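Local coordinates for protein cytolethal distending toxin subunit B (Escherichia coli, PDB 2F1N) that nicks DNA as the endonuclease subunit of the tripartite cytolethal distending toxin, very probably damaging the DNA of intoxicated cells and so halting them at G2/M, at residues 19-24 with 35-40; 95-100 with 106-111; 119-124 with 142-147; 220-225 with 252-257. One frame throughout, in Å; residues are numbered along the deposited sequence.

Contact 1: residues 19-24 with 35-40; sequences ATWNLQ and NINVRQ
In the beta-alpha-beta unit built from strand 18-25, helix 31-42 and strand 50-56, Trp-21 and Leu-23 of the first strand meet Asn-37 and Val-38 of the helix. The helix runs back over the sheet almost antiparallel to the strand, the two short axes at 165° and 11.3 Å apart at their closest. That spacing leaves room for one layer of side chains. Trp-21 contributes the largest contact area on the strand side. Its CG lies opposite the backbone N across the CA-CB bond (chi1 -170°), which sends the six-membered half of the indole toward the helix, where CH2 comes within 3.6 Å of Asn-37 CB and CZ3 within 3.7 Å of the same atom. The approach is oblique, and it is the methylene of the asparagine that does the touching. The amide beyond it stands nearly perpendicular to the indole. Val-38 sits at the rim of the ring, its CG2 near the ring plane and 4.2 Å from Trp-21 CZ3.

The indole is also steadied from its own strand: Leu-23 CB lies 3.6 Å above one face, displaced toward the rim. The polar need of the ring system is met by another part of the chain, since Trp-21 NE1 gives its hydrogen bond to His-254 O. Leu-23 also touches Val-53 of the parallel strand 50-56. The same leucine closes the contact by lying across Val-38, with CD2 of the leucine 3.8 Å from CG2 of the valine.

Contact 2: residues 95-100 with 106-111; sequences IYFSAV and RVNLAL
Leu-111 O takes a nearly straight hydrogen bond of 2.7 Å from Tyr-96 N, with Ile-95 CA in a weaker CA-H...O contact at 3.4 Å; the edge of the tyrosine ring lies alongside the same oxygen. This is one end of the antiparallel beta hairpin of strands 92-98 and 109-113. Tyr-96 pairs with Leu-111, and Ser-98 with Leu-109, as hydrogen-bonded pairs, each closed by two backbone bonds. Phe-97 and Ala-110 form the non-hydrogen-bonded pair between them.

On the face carrying that middle pair, Phe-97 has its CG placed across from its own N (chi1 -159°). This swings the ring over the partner strand, where CD2 lies 3.7 Å from Ala-110 CB and CE1 lies 3.9 Å from Asn-108 CB. Leu-109 O stands 4.0 Å above the centre of the same ring. Trp-34 of helix 31-42 packs on both Phe-97 and Ala-110 on this face, while Tyr-96 and Leu-111 on the other face reach strand 133-138.

Toward the turn the ladder gives way to a side chain: Asn-108 OD1 accepts from Val-100 N at 2.7 Å, with the donor 38° out of the amide plane. The other end of that amide is also held, as Asn-108 ND2 donates to Gly-57 O. One amide atom is thus bonded to each of two separate backbones, which should hold the amide in one rotation; the Asn-108 side chain takes over where the regular backbone pairing stops, tying the start of the turn to the loop after strand 50-56.

Contact 3: residues 119-124 with 142-147; sequences EVFVLS and AFFTAH
Phe-121 and Phe-144 meet on one face of the six-stranded sheet of this DNase I-like fold, reaching toward each other past strand 133-138, which lies between their own strands 119-123 and 141-147. The two rings are nearly parallel, their planes 13° apart, but they are slid so far that they barely overlap, with centroids 6.0 Å apart. With CG beside the backbone N (chi1 -70°), Phe-144 carries its ring toward strand 119-123, and its leading corner does the touching: CZ comes within 3.7 Å of Phe-121 CD2, and CE2 within 3.9 Å of Phe-121 CB. Leu-123 meets the same corner, crossing Phe-144 at about a right angle with its CD1 3.9 Å from Phe-144 CE2.

The next shell is helix 156-168, packed on this face. Phe-166 and Phe-167 both meet the ring of Phe-121 edge-to-face, and Leu-123 lies against Glu-162 and Phe-166. Phe-167 also touches Phe-144 and Ala-142, the small residue that completes the contact: Ala-142 CB sits at the edge of the Phe-121 ring, near its plane and 4.1 Å from Phe-121 CE2.

Contact 4: residues 220-225 with 252-257; sequences TLDYAV and SDHFPV
Asp-222 and His-254 meet crosswise in the DNase I-like fold, the carboxylate plane standing 84° from the plane of the imidazole. Asp-222 opens strand 222-228 of one sheet, and His-254 belongs to the loop that leads into strand 257-261 of the other, so their meeting spans the two halves of the sandwich. Each residue carries its CG beside the backbone N and anti to the carbonyl carbon (chi1 -57° for Asp-222, -66° for His-254), which points the carboxylate and the ring at each other. Despite the steep angle between the planes the bond is close to straight: His-254 ND1 donates to Asp-222 OD2 at 2.7 Å. The oxygen lies in the ring plane, while from the aspartate's side the donor comes to the syn side of OD2 and only a little off the carboxylate plane.

OD2 has a second hydrogen bond from outside, with Thr-214 OG1, which probably helps to hold the carboxylate in the rotation that meets the imidazole. A histidine paired with an aspartate in this way is consistent with the arrangement in the active centre of DNase I-like nucleases, and Ser-252, Asp-253 and His-254 follow one another in the sequence as in relatives.

The loop also bonds to itself: Ser-252 OG accepts from His-254 N in an ST turn, and also bonds Asn-22 O of strand 18-25. Val-257 touches the aspartate too, its CG2 coming to 4.1 Å from Asp-222 CB and to 3.7 Å from Asp-222 O, a buried carbonyl oxygen with no hydrogen-bond partner in the model.

How the contacts relate
The four contacts follow one another along the chain without overlapping and together span both sheets of the two-layered DNase I-like fold. Contacts 1 and 2 both belong to the eight-stranded sheet, their centres about 13 Å apart, with helix 31-42 packed on it. Contact 3 lies on the six-stranded sheet, which contact 4 also reaches through strand 222-228. Between the layers, Leu-111 and Leu-109 of contact 2 pack on Thr-145 of contact 3. Contacts 1 and 4, about 11 Å apart centre to centre, join directly, Gln-24 OE1 bonding Asp-253 N at 2.8 Å. They thus meet where the two sheets come together, at a site consistent with the active centre of DNase I-like enzymes.

Contact 1: residues 19-24 with 35-40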
# COMPACT_ATOMS: atom_id res chain seq x y z
N ALA A 19 6.12 -3.37 -1.86
CA ALA A 19 5.30 -3.94 -2.94
C ALA A 19 3.82 -3.70 -2.67
O ALA A 19 3.43 -3.25 -1.60
CB ALA A 19 5.55 -5.50 -3.05
N THR A 20 3.00 -3.94 -3.69
CA THR A 20 1.57 -3.81 -3.54
C THR A 20 0.90 -5.02 -4.22
O THR A 20 1.39 -5.49 -5.26
CB THR A 20 1.12 -2.47 -4.15
OG1 THR A 20 -0.31 -2.38 -4.07
CG2 THR A 20 1.42 -2.39 -5.66
N TRP A 21 -0.16 -5.54 -3.60
CA TRP A 21 -0.90 -6.63 -4.20
C TRP A 21 -2.40 -6.56 -3.89
O TRP A 21 -2.80 -6.47 -2.73
CB TRP A 21 -0.30 -7.96 -3.67
CG TRP A 21 -0.84 -9.18 -4.42
CD1 TRP A 21 -1.25 -9.22 -5.72
CD2 TRP A 21 -1.06 -10.49 -3.88
NE1 TRP A 21 -1.69 -10.50 -6.04
CE2 TRP A 21 -1.58 -11.29 -4.92
CE3 TRP A 21 -0.84 -11.08 -2.61
CZ2 TRP A 21 -1.90 -12.65 -4.73
CZ3 TRP A 21 -1.16 -12.41 -2.42
CH2 TRP A 21 -1.68 -13.19 -3.49
N ASN A 22 -3.23 -6.58 -4.93
CA ASN A 22 -4.66 -6.70 -4.72
C ASN A 22 -4.93 -8.21 -4.79
O ASN A 22 -4.78 -8.83 -5.86
CB ASN A 22 -5.39 -5.95 -5.85
CG ASN A 22 -6.91 -6.09 -5.80
OD1 ASN A 22 -7.43 -7.04 -5.25
ND2 ASN A 22 -7.62 -5.15 -6.42
N LEU A 23 -5.24 -8.80 -3.65
CA LEU A 23 -5.31 -10.25 -3.63
C LEU A 23 -6.71 -10.77 -3.89
O LEU A 23 -6.89 -12.00 -3.91
CB LEU A 23 -4.64 -10.84 -2.38
CG LEU A 23 -5.10 -10.55 -0.97
CD1 LEU A 23 -6.35 -11.41 -0.67
CD2 LEU A 23 -4.02 -10.86 0.03
N GLN A 24 -7.66 -9.86 -4.15
CA GLN A 24 -9.01 -10.24 -4.56
C GLN A 24 -9.58 -11.27 -3.59
O GLN A 24 -10.11 -12.32 -4.01
CB GLN A 24 -9.00 -10.75 -6.00
CG GLN A 24 -8.82 -9.63 -7.00
CD GLN A 24 -9.19 -10.05 -8.44
OE1 GLN A 24 -8.92 -11.18 -8.86
NE2 GLN A 24 -9.84 -9.16 -9.17
N ASN A 35 -1.52 -17.02 4.48
CA ASN A 35 -0.53 -17.92 5.11
C ASN A 35 0.51 -18.45 4.15
O ASN A 35 1.64 -18.74 4.57
CB ASN A 35 -1.16 -19.10 5.89
CG ASN A 35 -0.13 -19.81 6.85
OD1 ASN A 35 0.65 -19.17 7.59
ND2 ASN A 35 -0.14 -21.16 6.83
N ILE A 36 0.14 -18.54 2.87
CA ILE A 36 1.11 -18.91 1.84
C ILE A 36 1.64 -17.73 1.03
O ILE A 36 2.83 -17.45 1.08
CB ILE A 36 0.54 -20.02 0.90
CG1 ILE A 36 -0.08 -21.13 1.75
CG2 ILE A 36 1.66 -20.56 -0.03
CD1 ILE A 36 0.90 -21.92 2.54
N ASN A 37 0.77 -17.03 0.31
CA ASN A 37 1.23 -16.05 -0.68
C ASN A 37 1.75 -14.76 -0.08
O ASN A 37 2.84 -14.33 -0.41
CB ASN A 37 0.15 -15.77 -1.71
CG ASN A 37 -0.37 -17.07 -2.35
OD1 ASN A 37 0.41 -17.83 -2.95
ND2 ASN A 37 -1.64 -17.33 -2.20
N VAL A 38 1.01 -14.14 0.84
CA VAL A 38 1.60 -12.97 1.51
C VAL A 38 2.86 -13.32 2.31
O VAL A 38 3.85 -12.57 2.28
CB VAL A 38 0.54 -12.29 2.46
CG1 VAL A 38 1.25 -11.27 3.35
CG2 VAL A 38 -0.62 -11.61 1.65
N ARG A 39 2.83 -14.46 2.99
CA ARG A 39 3.99 -14.92 3.75
C ARG A 39 5.26 -15.00 2.89
O ARG A 39 6.33 -14.55 3.30
CB ARG A 39 3.71 -16.28 4.34
CG ARG A 39 4.90 -16.80 5.11
CD ARG A 39 4.75 -18.24 5.51
NE ARG A 39 3.86 -18.40 6.66
CZ ARG A 39 4.28 -18.39 7.93
NH1 ARG A 39 5.55 -18.19 8.21
NH2 ARG A 39 3.41 -18.58 8.93
N GLN A 40 5.12 -15.55 1.69
CA GLN A 40 6.24 -15.63 0.75
C GLN A 40 6.78 -14.27 0.31
O GLN A 40 8.00 -14.11 0.19
CB GLN A 40 5.88 -16.53 -0.45
CG GLN A 40 5.96 -18.11 -0.14
CD GLN A 40 6.02 -18.53 1.35
OE1 GLN A 40 5.08 -19.18 1.88
NE2 GLN A 40 7.14 -18.20 2.02

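Contact 2: residues 95-100 with 106-111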
# COMPACT_ATOMS: atom_id res chain seq x y z
N ILE A 95 0.86 -6.18 11.14
CA ILE A 95 -0.17 -5.95 10.12
C ILE A 95 -1.05 -4.82 10.55
O ILE A 95 -1.51 -4.78 11.71
CB ILE A 95 -1.06 -7.25 9.95
CG1 ILE A 95 -0.20 -8.46 9.53
CG2 ILE A 95 -2.14 -6.97 8.86
CD1 ILE A 95 -1.08 -9.78 9.44
N TYR A 96 -1.33 -3.88 9.65
CA TYR A 96 -2.29 -2.80 9.98
C TYR A 96 -3.45 -3.07 9.08
O TYR A 96 -3.33 -3.08 7.82
CB TYR A 96 -1.63 -1.41 9.70
CG TYR A 96 -0.47 -1.29 10.63
CD1 TYR A 96 -0.65 -0.83 11.94
CD2 TYR A 96 0.80 -1.80 10.26
CE1 TYR A 96 0.41 -0.80 12.87
CE2 TYR A 96 1.85 -1.82 11.18
CZ TYR A 96 1.65 -1.31 12.47
OH TYR A 96 2.69 -1.35 13.40
N PHE A 97 -4.58 -3.37 9.70
CA PHE A 97 -5.71 -3.93 8.94
C PHE A 97 -6.94 -3.07 9.09
O PHE A 97 -7.31 -2.74 10.22
CB PHE A 97 -5.99 -5.38 9.40
CG PHE A 97 -6.74 -6.19 8.38
CD1 PHE A 97 -8.09 -6.07 8.27
CD2 PHE A 97 -6.05 -7.06 7.51
CE1 PHE A 97 -8.81 -6.79 7.30
CE2 PHE A 97 -6.78 -7.80 6.52
CZ PHE A 97 -8.14 -7.63 6.44
N SER A 98 -7.61 -2.76 7.97
CA SER A 98 -8.87 -2.01 8.04
C SER A 98 -9.98 -2.82 7.42
O SER A 98 -9.96 -3.02 6.22
CB SER A 98 -8.80 -0.69 7.29
OG SER A 98 -7.83 0.13 7.88
N ALA A 99 -10.90 -3.29 8.25
CA ALA A 99 -12.15 -3.85 7.76
C ALA A 99 -12.98 -2.65 7.25
O ALA A 99 -13.44 -1.79 8.01
CB ALA A 99 -12.85 -4.56 8.89
N VAL A 100 -13.12 -2.56 5.94
CA VAL A 100 -13.83 -1.46 5.32
C VAL A 100 -15.30 -1.79 5.46
O VAL A 100 -16.07 -0.99 5.99
CB VAL A 100 -13.39 -1.29 3.85
CG1 VAL A 100 -14.34 -0.36 3.09
CG2 VAL A 100 -11.94 -0.75 3.81
N ARG A 106 -15.08 -7.48 0.94
CA ARG A 106 -14.33 -7.73 -0.30
C ARG A 106 -13.44 -6.56 -0.72
O ARG A 106 -12.80 -6.58 -1.79
CB ARG A 106 -15.29 -8.11 -1.44
CG ARG A 106 -15.47 -9.64 -1.58
CD ARG A 106 -16.50 -10.07 -2.61
NE ARG A 106 -17.84 -9.69 -2.17
CZ ARG A 106 -18.70 -10.53 -1.58
NH1 ARG A 106 -18.35 -11.80 -1.37
NH2 ARG A 106 -19.90 -10.10 -1.21
N VAL A 107 -13.44 -5.51 0.10
CA VAL A 107 -12.62 -4.34 -0.23
C VAL A 107 -11.80 -3.88 0.99
O VAL A 107 -11.44 -2.69 1.13
CB VAL A 107 -13.47 -3.18 -0.95
CG1 VAL A 107 -14.09 -3.68 -2.26
CG2 VAL A 107 -14.53 -2.60 -0.04
N ASN A 108 -11.41 -4.85 1.83
CA ASN A 108 -10.58 -4.48 3.00
C ASN A 108 -9.16 -4.10 2.60
O ASN A 108 -8.68 -4.51 1.58
CB ASN A 108 -10.57 -5.59 4.04
CG ASN A 108 -11.96 -5.84 4.61
OD1 ASN A 108 -12.78 -4.94 4.65
ND2 ASN A 108 -12.17 -7.02 5.14
N LEU A 109 -8.51 -3.31 3.45
CA LEU A 109 -7.14 -2.83 3.18
C LEU A 109 -6.18 -3.27 4.25
O LEU A 109 -6.56 -3.42 5.42
CB LEU A 109 -7.10 -1.30 3.16
CG LEU A 109 -7.84 -0.64 2.01
CD1 LEU A 109 -8.04 0.84 2.41
CD2 LEU A 109 -7.14 -0.81 0.70
N ALA A 110 -4.92 -3.48 3.84
CA ALA A 110 -3.86 -3.75 4.84
C ALA A 110 -2.49 -3.24 4.42
O ALA A 110 -2.21 -3.07 3.23
CB ALA A 110 -3.76 -5.29 5.17
N LEU A 111 -1.67 -3.01 5.43
CA LEU A 111 -0.21 -2.86 5.25
C LEU A 111 0.46 -3.87 6.17
O LEU A 111 0.08 -4.02 7.35
CB LEU A 111 0.18 -1.45 5.62
CG LEU A 111 -0.12 -0.34 4.63
CD1 LEU A 111 -0.16 1.02 5.40
CD2 LEU A 111 1.03 -0.31 3.59

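Contact 3: residues 119-124 with 142-147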
# COMPACT_ATOMS: atom_id res chain seq x y z
N GLU A 119 3.93 5.58 13.53
CA GLU A 119 2.68 6.35 13.53
C GLU A 119 1.76 5.68 12.50
O GLU A 119 2.23 5.11 11.52
CB GLU A 119 2.97 7.83 13.19
CG GLU A 119 1.86 8.83 13.41
CD GLU A 119 2.32 10.27 13.26
OE1 GLU A 119 3.42 10.56 12.71
OE2 GLU A 119 1.53 11.11 13.70
N VAL A 120 0.47 5.72 12.78
CA VAL A 120 -0.52 5.21 11.81
C VAL A 120 -1.42 6.34 11.33
O VAL A 120 -1.95 7.09 12.16
CB VAL A 120 -1.37 4.11 12.44
CG1 VAL A 120 -2.30 3.46 11.32
CG2 VAL A 120 -0.45 3.08 13.08
N PHE A 121 -1.61 6.41 10.02
CA PHE A 121 -2.47 7.43 9.37
C PHE A 121 -3.75 6.78 8.78
O PHE A 121 -3.67 5.76 8.12
CB PHE A 121 -1.77 8.16 8.24
CG PHE A 121 -0.48 8.81 8.65
CD1 PHE A 121 -0.43 9.68 9.72
CD2 PHE A 121 0.70 8.47 8.00
CE1 PHE A 121 0.80 10.27 10.11
CE2 PHE A 121 1.92 9.04 8.42
CZ PHE A 121 1.95 9.94 9.45
N VAL A 122 -4.90 7.39 9.04
CA VAL A 122 -6.15 6.94 8.47
C VAL A 122 -6.83 8.17 7.90
O VAL A 122 -7.24 9.07 8.65
CB VAL A 122 -7.08 6.38 9.54
CG1 VAL A 122 -8.21 5.67 8.80
CG2 VAL A 122 -6.33 5.42 10.49
N LEU A 123 -6.92 8.23 6.57
CA LEU A 123 -7.54 9.35 5.88
C LEU A 123 -8.88 8.90 5.25
O LEU A 123 -9.02 7.76 4.77
CB LEU A 123 -6.58 9.95 4.83
CG LEU A 123 -5.10 10.13 5.30
CD1 LEU A 123 -4.27 10.78 4.24
CD2 LEU A 123 -4.94 10.91 6.61
N SER A 124 -9.85 9.80 5.28
CA SER A 124 -11.21 9.50 4.84
C SER A 124 -11.29 9.31 3.33
O SER A 124 -10.49 9.84 2.57
CB SER A 124 -12.14 10.64 5.31
OG SER A 124 -12.11 10.63 6.74
N ALA A 142 6.66 7.55 4.85
CA ALA A 142 5.30 7.11 5.09
C ALA A 142 4.87 6.25 3.91
O ALA A 142 5.16 6.56 2.74
CB ALA A 142 4.39 8.34 5.24
N PHE A 143 4.09 5.19 4.20
CA PHE A 143 3.66 4.31 3.13
C PHE A 143 2.16 4.08 3.28
O PHE A 143 1.71 3.85 4.39
CB PHE A 143 4.37 2.96 3.31
CG PHE A 143 5.86 3.08 3.23
CD1 PHE A 143 6.50 3.01 1.99
CD2 PHE A 143 6.61 3.29 4.39
CE1 PHE A 143 7.92 3.14 1.91
CE2 PHE A 143 8.02 3.41 4.31
CZ PHE A 143 8.64 3.32 3.08
N PHE A 144 1.42 4.23 2.16
CA PHE A 144 -0.04 4.06 2.14
C PHE A 144 -0.43 2.92 1.24
O PHE A 144 0.24 2.62 0.26
CB PHE A 144 -0.75 5.32 1.62
CG PHE A 144 -0.67 6.50 2.58
CD1 PHE A 144 0.51 7.21 2.73
CD2 PHE A 144 -1.74 6.78 3.42
CE1 PHE A 144 0.60 8.31 3.66
CE2 PHE A 144 -1.68 7.85 4.33
CZ PHE A 144 -0.50 8.59 4.48
N THR A 145 -1.53 2.25 1.63
CA THR A 145 -2.24 1.40 0.68
C THR A 145 -3.54 2.06 0.16
O THR A 145 -4.26 2.69 0.92
CB THR A 145 -2.49 0.01 1.31
OG1 THR A 145 -3.20 -0.83 0.35
CG2 THR A 145 -3.43 0.10 2.57
N ALA A 146 -3.78 1.96 -1.16
CA ALA A 146 -4.93 2.65 -1.79
C ALA A 146 -5.66 1.71 -2.72
O ALA A 146 -5.04 0.82 -3.36
CB ALA A 146 -4.51 3.85 -2.58
N HIS A 147 -6.98 1.88 -2.76
CA HIS A 147 -7.76 1.10 -3.72
C HIS A 147 -8.83 1.99 -4.32
O HIS A 147 -9.93 2.13 -3.76
CB HIS A 147 -8.37 -0.11 -3.05
CG HIS A 147 -9.12 -0.99 -4.01
ND1 HIS A 147 -9.99 -1.97 -3.58
CD2 HIS A 147 -9.14 -1.01 -5.37
CE1 HIS A 147 -10.52 -2.57 -4.64
NE2 HIS A 147 -10.03 -2.01 -5.74

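Contact 4: residues 220-225 with 252-257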
# COMPACT_ATOMS: atom_id res chain seq x y z
N THR A 220 -2.29 -1.75 -16.76
CA THR A 220 -1.31 -1.49 -15.70
C THR A 220 -2.05 -0.62 -14.67
O THR A 220 -2.18 0.58 -14.86
CB THR A 220 -0.12 -0.73 -16.30
OG1 THR A 220 0.55 -1.60 -17.25
CG2 THR A 220 0.95 -0.41 -15.24
N LEU A 221 -2.59 -1.26 -13.64
CA LEU A 221 -3.45 -0.58 -12.67
C LEU A 221 -2.82 -0.47 -11.28
O LEU A 221 -3.33 0.28 -10.43
CB LEU A 221 -4.75 -1.34 -12.53
CG LEU A 221 -5.57 -1.45 -13.82
CD1 LEU A 221 -6.93 -2.14 -13.53
CD2 LEU A 221 -5.76 -0.12 -14.53
N ASP A 222 -1.79 -1.26 -11.04
CA ASP A 222 -1.21 -1.41 -9.69
C ASP A 222 0.21 -0.86 -9.75
O ASP A 222 1.06 -1.39 -10.48
CB ASP A 222 -1.15 -2.89 -9.32
CG ASP A 222 -2.50 -3.54 -9.38
OD1 ASP A 222 -3.27 -3.31 -8.41
OD2 ASP A 222 -2.91 -4.24 -10.37
N TYR A 223 0.49 0.15 -8.95
CA TYR A 223 1.80 0.77 -9.01
C TYR A 223 1.97 1.70 -7.82
O TYR A 223 1.22 1.58 -6.84
CB TYR A 223 1.97 1.46 -10.40
CG TYR A 223 0.84 2.36 -10.83
CD1 TYR A 223 0.83 3.71 -10.48
CD2 TYR A 223 -0.21 1.87 -11.65
CE1 TYR A 223 -0.24 4.56 -10.90
CE2 TYR A 223 -1.30 2.69 -12.05
CZ TYR A 223 -1.29 4.02 -11.69
OH TYR A 223 -2.32 4.81 -12.08
N ALA A 224 2.95 2.61 -7.88
CA ALA A 224 3.29 3.47 -6.73
C ALA A 224 3.39 4.93 -7.13
O ALA A 224 3.76 5.24 -8.27
CB ALA A 224 4.60 3.03 -6.05
N VAL A 225 3.08 5.83 -6.18
CA VAL A 225 3.33 7.28 -6.37
C VAL A 225 4.20 7.70 -5.21
O VAL A 225 3.78 7.58 -4.07
CB VAL A 225 2.01 8.11 -6.39
CG1 VAL A 225 2.33 9.61 -6.64
CG2 VAL A 225 0.99 7.55 -7.42
N SER A 252 -5.82 -14.76 -7.80
CA SER A 252 -6.01 -13.31 -8.06
C SER A 252 -5.68 -12.91 -9.50
O SER A 252 -4.67 -13.35 -10.06
CB SER A 252 -5.17 -12.37 -7.14
OG SER A 252 -5.61 -11.01 -7.38
N ASP A 253 -6.50 -12.02 -10.05
CA ASP A 253 -6.27 -11.55 -11.41
C ASP A 253 -5.24 -10.41 -11.42
O ASP A 253 -4.85 -9.96 -12.48
CB ASP A 253 -7.57 -11.08 -12.06
CG ASP A 253 -8.56 -12.22 -12.25
OD1 ASP A 253 -8.17 -13.40 -12.28
OD2 ASP A 253 -9.77 -12.00 -12.43
N HIS A 254 -4.81 -9.97 -10.22
CA HIS A 254 -3.73 -8.97 -10.11
C HIS A 254 -2.43 -9.60 -9.68
O HIS A 254 -2.40 -10.53 -8.87
CB HIS A 254 -4.12 -7.87 -9.09
CG HIS A 254 -5.28 -7.04 -9.53
ND1 HIS A 254 -5.13 -5.76 -10.01
CD2 HIS A 254 -6.62 -7.30 -9.56
CE1 HIS A 254 -6.32 -5.26 -10.30
NE2 HIS A 254 -7.24 -6.18 -10.04
N PHE A 255 -1.34 -9.06 -10.21
CA PHE A 255 -0.02 -9.57 -9.87
C PHE A 255 0.59 -8.60 -8.88
O PHE A 255 0.31 -7.41 -8.97
CB PHE A 255 0.83 -9.53 -11.12
CG PHE A 255 0.16 -10.08 -12.36
CD1 PHE A 255 -0.62 -11.24 -12.32
CD2 PHE A 255 0.32 -9.41 -13.57
CE1 PHE A 255 -1.25 -11.71 -13.47
CE2 PHE A 255 -0.31 -9.89 -14.73
CZ PHE A 255 -1.08 -11.04 -14.68
N PRO A 256 1.39 -9.11 -7.95
CA PRO A 256 2.14 -8.25 -7.02
C PRO A 256 3.15 -7.47 -7.79
O PRO A 256 3.79 -7.97 -8.77
CB PRO A 256 2.90 -9.23 -6.11
CG PRO A 256 2.38 -10.57 -6.43
CD PRO A 256 1.65 -10.55 -7.74
N VAL A 257 3.33 -6.23 -7.33
CA VAL A 257 4.22 -5.29 -8.01
C VAL A 257 5.19 -4.79 -7.00
O VAL A 257 4.76 -4.29 -5.93
CB VAL A 257 3.43 -4.12 -8.65
CG1 VAL A 257 4.39 -3.05 -9.22
CG2 VAL A 257 2.55 -4.66 -9.80